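Local coordinates for protein-glutamine gamma-glutamyltransferase 2 (Pagrus major, PDB 1G0D), which probably catalyses the calcium-dependent cross-linking of peptide-bound glutamine to lysine or to other primary amines, acting as a monomeric transglutaminase, at residues L587-P592 / T602-F607; V597-A603 / K648-M654. All blocks are in the same frame, centred on the assembly; numbering follows the deposited sequence.

Interaction 1 (L587-P592 / T602-F607)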
# COMPACT_ATOMS: atom_id res chain seq x y z
N LEU A 587 17.77 14.17 0.15
CA LEU A 587 18.40 14.29 1.46
C LEU A 587 19.59 13.36 1.61
O LEU A 587 19.57 12.23 1.13
CB LEU A 587 17.38 14.01 2.60
CG LEU A 587 16.10 14.87 2.66
CD1 LEU A 587 15.30 14.62 3.96
CD2 LEU A 587 16.50 16.34 2.55
N LEU A 588 20.63 13.87 2.28
CA LEU A 588 21.84 13.13 2.60
C LEU A 588 21.65 12.71 4.02
O LEU A 588 21.76 13.52 4.96
CB LEU A 588 23.06 14.03 2.54
CG LEU A 588 24.39 13.40 2.16
CD1 LEU A 588 25.45 14.05 2.97
CD2 LEU A 588 24.38 11.93 2.39
N VAL A 589 21.33 11.43 4.18
CA VAL A 589 21.12 10.91 5.51
C VAL A 589 22.34 10.04 5.84
O VAL A 589 22.72 9.17 5.05
CB VAL A 589 19.83 10.11 5.56
CG1 VAL A 589 19.48 9.80 6.97
CG2 VAL A 589 18.71 10.92 4.93
N GLN A 590 22.96 10.32 6.99
CA GLN A 590 24.15 9.61 7.45
C GLN A 590 24.13 9.39 8.95
O GLN A 590 23.82 10.28 9.71
CB GLN A 590 25.41 10.40 7.12
CG GLN A 590 25.52 10.86 5.69
CD GLN A 590 26.60 11.92 5.48
OE1 GLN A 590 27.66 11.64 4.89
NE2 GLN A 590 26.34 13.14 5.95
N VAL A 591 24.43 8.18 9.38
CA VAL A 591 24.47 7.93 10.80
C VAL A 591 25.75 7.11 10.97
O VAL A 591 25.73 5.90 11.08
CB VAL A 591 23.18 7.24 11.24
CG1 VAL A 591 22.68 6.42 10.16
CG2 VAL A 591 23.38 6.47 12.48
N PRO A 592 26.90 7.80 10.99
CA PRO A 592 28.27 7.29 11.13
C PRO A 592 28.69 6.43 12.35
O PRO A 592 28.16 6.55 13.46
CB PRO A 592 29.12 8.55 10.97
CG PRO A 592 28.22 9.62 11.43
CD PRO A 592 26.89 9.27 10.92
N THR A 602 24.07 9.19 16.62
CA THR A 602 23.68 10.44 15.95
C THR A 602 23.60 10.28 14.43
O THR A 602 24.56 9.86 13.76
CB THR A 602 24.68 11.60 16.28
OG1 THR A 602 24.72 11.78 17.69
CG2 THR A 602 24.24 12.93 15.68
N ALA A 603 22.42 10.65 13.93
CA ALA A 603 22.05 10.62 12.51
C ALA A 603 22.11 12.07 12.03
O ALA A 603 21.71 13.00 12.74
CB ALA A 603 20.63 10.06 12.34
N TYR A 604 22.59 12.23 10.80
CA TYR A 604 22.79 13.53 10.18
C TYR A 604 22.11 13.69 8.85
O TYR A 604 22.38 12.94 7.92
CB TYR A 604 24.28 13.76 9.95
CG TYR A 604 25.09 13.77 11.21
CD1 TYR A 604 25.62 12.59 11.73
CD2 TYR A 604 25.28 14.95 11.93
CE1 TYR A 604 26.32 12.60 12.94
CE2 TYR A 604 25.97 14.97 13.13
CZ TYR A 604 26.49 13.79 13.63
OH TYR A 604 27.13 13.81 14.86
N VAL A 605 21.23 14.68 8.72
CA VAL A 605 20.59 14.89 7.44
C VAL A 605 20.91 16.30 6.95
O VAL A 605 21.03 17.23 7.74
CB VAL A 605 19.06 14.60 7.55
CG1 VAL A 605 18.57 14.95 8.93
CG2 VAL A 605 18.31 15.29 6.44
N SER A 606 21.11 16.44 5.64
CA SER A 606 21.48 17.73 5.07
C SER A 606 21.15 17.88 3.58
O SER A 606 21.18 16.91 2.84
CB SER A 606 22.99 17.91 5.23
OG SER A 606 23.68 17.61 4.02
N PHE A 607 20.85 19.10 3.14
CA PHE A 607 20.58 19.35 1.71
C PHE A 607 20.81 20.82 1.37
O PHE A 607 21.13 21.62 2.24
CB PHE A 607 19.14 18.87 1.31
CG PHE A 607 18.04 19.91 1.48
CD1 PHE A 607 17.55 20.60 0.37
CD2 PHE A 607 17.44 20.13 2.72
CE1 PHE A 607 16.48 21.48 0.50
CE2 PHE A 607 16.37 21.01 2.86
CZ PHE A 607 15.89 21.69 1.73

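Interaction 2 (V597-A603 / K648-M654)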
# COMPACT_ATOMS: atom_id res chain seq x y z
N VAL A 597 22.46 -1.85 19.49
CA VAL A 597 21.16 -1.75 20.17
C VAL A 597 21.27 -1.08 21.52
O VAL A 597 22.20 -1.37 22.29
CB VAL A 597 20.50 -3.11 20.45
CG1 VAL A 597 19.01 -3.00 20.20
CG2 VAL A 597 21.14 -4.17 19.62
N TRP A 598 20.31 -0.20 21.80
CA TRP A 598 20.28 0.54 23.05
C TRP A 598 21.52 1.36 23.33
O TRP A 598 21.80 1.67 24.47
CB TRP A 598 20.07 -0.43 24.19
CG TRP A 598 18.86 -1.22 23.99
CD1 TRP A 598 18.77 -2.57 24.02
CD2 TRP A 598 17.53 -0.72 23.80
NE1 TRP A 598 17.46 -2.96 23.88
CE2 TRP A 598 16.68 -1.85 23.74
CE3 TRP A 598 16.98 0.56 23.69
CZ2 TRP A 598 15.29 -1.73 23.57
CZ3 TRP A 598 15.60 0.67 23.52
CH2 TRP A 598 14.77 -0.47 23.46
N GLU A 599 22.26 1.68 22.27
CA GLU A 599 23.47 2.47 22.35
C GLU A 599 23.19 3.76 21.58
O GLU A 599 22.87 3.74 20.38
CB GLU A 599 24.62 1.71 21.67
CG GLU A 599 25.98 1.77 22.33
CD GLU A 599 26.32 0.47 23.03
OE1 GLU A 599 25.62 0.14 24.02
OE2 GLU A 599 27.27 -0.22 22.59
N PRO A 600 23.25 4.90 22.27
CA PRO A 600 23.01 6.21 21.68
C PRO A 600 23.84 6.54 20.46
O PRO A 600 25.07 6.45 20.51
CB PRO A 600 23.32 7.16 22.83
CG PRO A 600 22.98 6.35 24.06
CD PRO A 600 23.49 4.99 23.72
N LEU A 601 23.18 6.93 19.37
CA LEU A 601 23.89 7.30 18.15
C LEU A 601 23.31 8.59 17.56
O LEU A 601 22.21 9.01 17.95
CB LEU A 601 23.84 6.19 17.09
CG LEU A 601 22.54 5.48 16.79
CD1 LEU A 601 21.54 6.44 16.19
CD2 LEU A 601 22.81 4.34 15.84
N THR A 602 24.07 9.19 16.62
CA THR A 602 23.68 10.44 15.95
C THR A 602 23.60 10.28 14.43
O THR A 602 24.56 9.86 13.76
CB THR A 602 24.68 11.60 16.28
OG1 THR A 602 24.72 11.78 17.69
CG2 THR A 602 24.24 12.93 15.68
N ALA A 603 22.42 10.65 13.93
CA ALA A 603 22.05 10.62 12.51
C ALA A 603 22.11 12.07 12.03
O ALA A 603 21.71 13.00 12.74
CB ALA A 603 20.63 10.06 12.34
N LYS A 648 20.58 17.19 12.85
CA LYS A 648 21.01 15.91 13.36
C LYS A 648 20.16 15.60 14.56
O LYS A 648 19.65 16.50 15.20
CB LYS A 648 22.48 15.93 13.72
CG LYS A 648 22.92 17.16 14.41
CD LYS A 648 22.90 16.94 15.89
CE LYS A 648 23.96 17.79 16.53
NZ LYS A 648 25.26 17.73 15.78
N LEU A 649 20.02 14.32 14.85
CA LEU A 649 19.19 13.85 15.96
C LEU A 649 19.97 12.72 16.65
O LEU A 649 20.74 12.02 16.01
CB LEU A 649 17.90 13.26 15.38
CG LEU A 649 16.49 13.34 16.01
CD1 LEU A 649 15.60 12.27 15.36
CD2 LEU A 649 16.53 13.14 17.52
N SER A 650 19.78 12.54 17.95
CA SER A 650 20.45 11.44 18.62
C SER A 650 19.38 10.48 19.05
O SER A 650 18.29 10.92 19.39
CB SER A 650 21.16 11.91 19.86
OG SER A 650 22.55 11.67 19.73
N PHE A 651 19.68 9.19 19.01
CA PHE A 651 18.71 8.19 19.43
C PHE A 651 19.39 6.83 19.59
O PHE A 651 20.53 6.64 19.15
CB PHE A 651 17.53 8.12 18.45
CG PHE A 651 17.89 7.54 17.12
CD1 PHE A 651 18.49 8.32 16.15
CD2 PHE A 651 17.64 6.20 16.84
CE1 PHE A 651 18.86 7.77 14.93
CE2 PHE A 651 18.01 5.65 15.63
CZ PHE A 651 18.62 6.43 14.68
N SER A 652 18.71 5.89 20.26
CA SER A 652 19.27 4.57 20.51
C SER A 652 18.43 3.48 19.83
O SER A 652 17.30 3.21 20.26
CB SER A 652 19.32 4.32 22.02
OG SER A 652 20.37 5.06 22.63
N PRO A 653 18.98 2.81 18.79
CA PRO A 653 18.16 1.78 18.15
C PRO A 653 17.39 0.90 19.15
O PRO A 653 17.76 0.77 20.31
CB PRO A 653 19.17 1.02 17.29
CG PRO A 653 20.19 2.06 16.95
CD PRO A 653 20.32 2.90 18.19
N MET A 654 16.27 0.33 18.71
CA MET A 654 15.47 -0.47 19.59
C MET A 654 15.66 -1.96 19.35
O MET A 654 15.64 -2.75 20.27
CB MET A 654 14.02 -0.10 19.42
CG MET A 654 13.71 1.24 19.98
SD MET A 654 12.05 1.78 19.59
CE MET A 654 12.11 1.97 17.73

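Interaction 1 (L587-P592 / T602-F607)
Leu587, Val589, Val591, Ala603 and Val605 make up the apolar side of this strand pair. Leu587 reaches across at its end, with CD1 4.0 Å from Val605 CG2 and CD2 3.9 Å from Phe607 CB. At the other end Val591 CB lies 4.0 Å from Ala603 CB, a small methyl that leaves room for the branched valine beside it. Leu661 of strand 659-666 packs on Val589 and Ala603, so these branched and small residues face the second sheet of the C-terminal immunoglobulin-like β-sandwich. Strand 588-590 is an edge of its sheet and runs antiparallel to 602-607, at 168°. Leu588 and Ser606 form one hydrogen-bonded pair (Leu588 N to Ser606 O and Ser606 N to Leu588 O, both 3.1 Å), Gln590 and Tyr604 another (Gln590 N to Tyr604 O 2.8 Å, Tyr604 N to Gln590 O 2.6 Å). Their side chains point to the outer face, where Pro592 CD meets the Tyr604 ring edge, 3.6 Å from Tyr604 CD1. Leu588 is an exposed apolar residue there, whereas amphipathic Tyr604 and polar Gln590 and Ser606 suit the solvent side.

Interaction 2 (V597-A603 / K648-M654)
Leu601 and Phe651 both take the p rotamer at chi1, and this brings their ends together from a directly cross-strand position. Leu601 CD1 sits over the Phe651 ring, 3.4 Å from its centroid, in a CH-pi contact, while Leu601 CD2 reaches Pro653 CG at 3.6 Å. Ala603 CB lies at the ring's edge, 3.9 Å from Phe651 CE1, where a methyl group fits beside the flat ring. Leu649, with its chi1 near -145°, leads away from the partner strand to pack on Leu628, Thr631 and Ile633 of strand 628-634. Strands 601-603 and 648-651 are antiparallel neighbours in the C-terminal immunoglobulin-like β-sandwich, and their apolar side chains turn to its interior. Hydrogen-bonded pairs hold the register: Leu601 N to Phe651 O and Phe651 N to Leu601 O are both 2.7 Å, and Ala603 N to Leu649 O and Leu649 N to Ala603 O both 3.0 Å. On the opposite face the m rotamer of Thr602 sets OG1 3.0 Å from Ser650 OG, a hydroxyl pair suited to the solvent side. Beyond the strands, Trp598 N donates a hydrogen bond to Pro653 O at 3.1 Å. Its m rotamer folds the indole back, so that Met654 CA lies over the six-membered ring, 4.1 Å from the centroid, and Met654 CG is 4.0 Å from Trp598 CH2.

In the fold
From the N terminus, the chain first lays down 587-592, passes through 597-601 and returns along 602-607, so interaction 1 closes a short loop that includes strand 595-596 of the opposing sheet. It then runs through strands 619-624 and 628-634, also of that sheet, before 648-654 comes back beside 597-603; interaction 2 thus closes a much longer loop. The two loops cross, since 597-603 begins before interaction 1 is complete, and Thr602 and Ala603 belong to both. Strand 601-608 is therefore the middle of a three-stranded sheet, between 588-590 and 644-651. Side chains also join the contacts: Tyr604 CD2 lies 3.5 Å from Lys648 CB, and Val591 CG2 4.0 Å from Leu601 CD2.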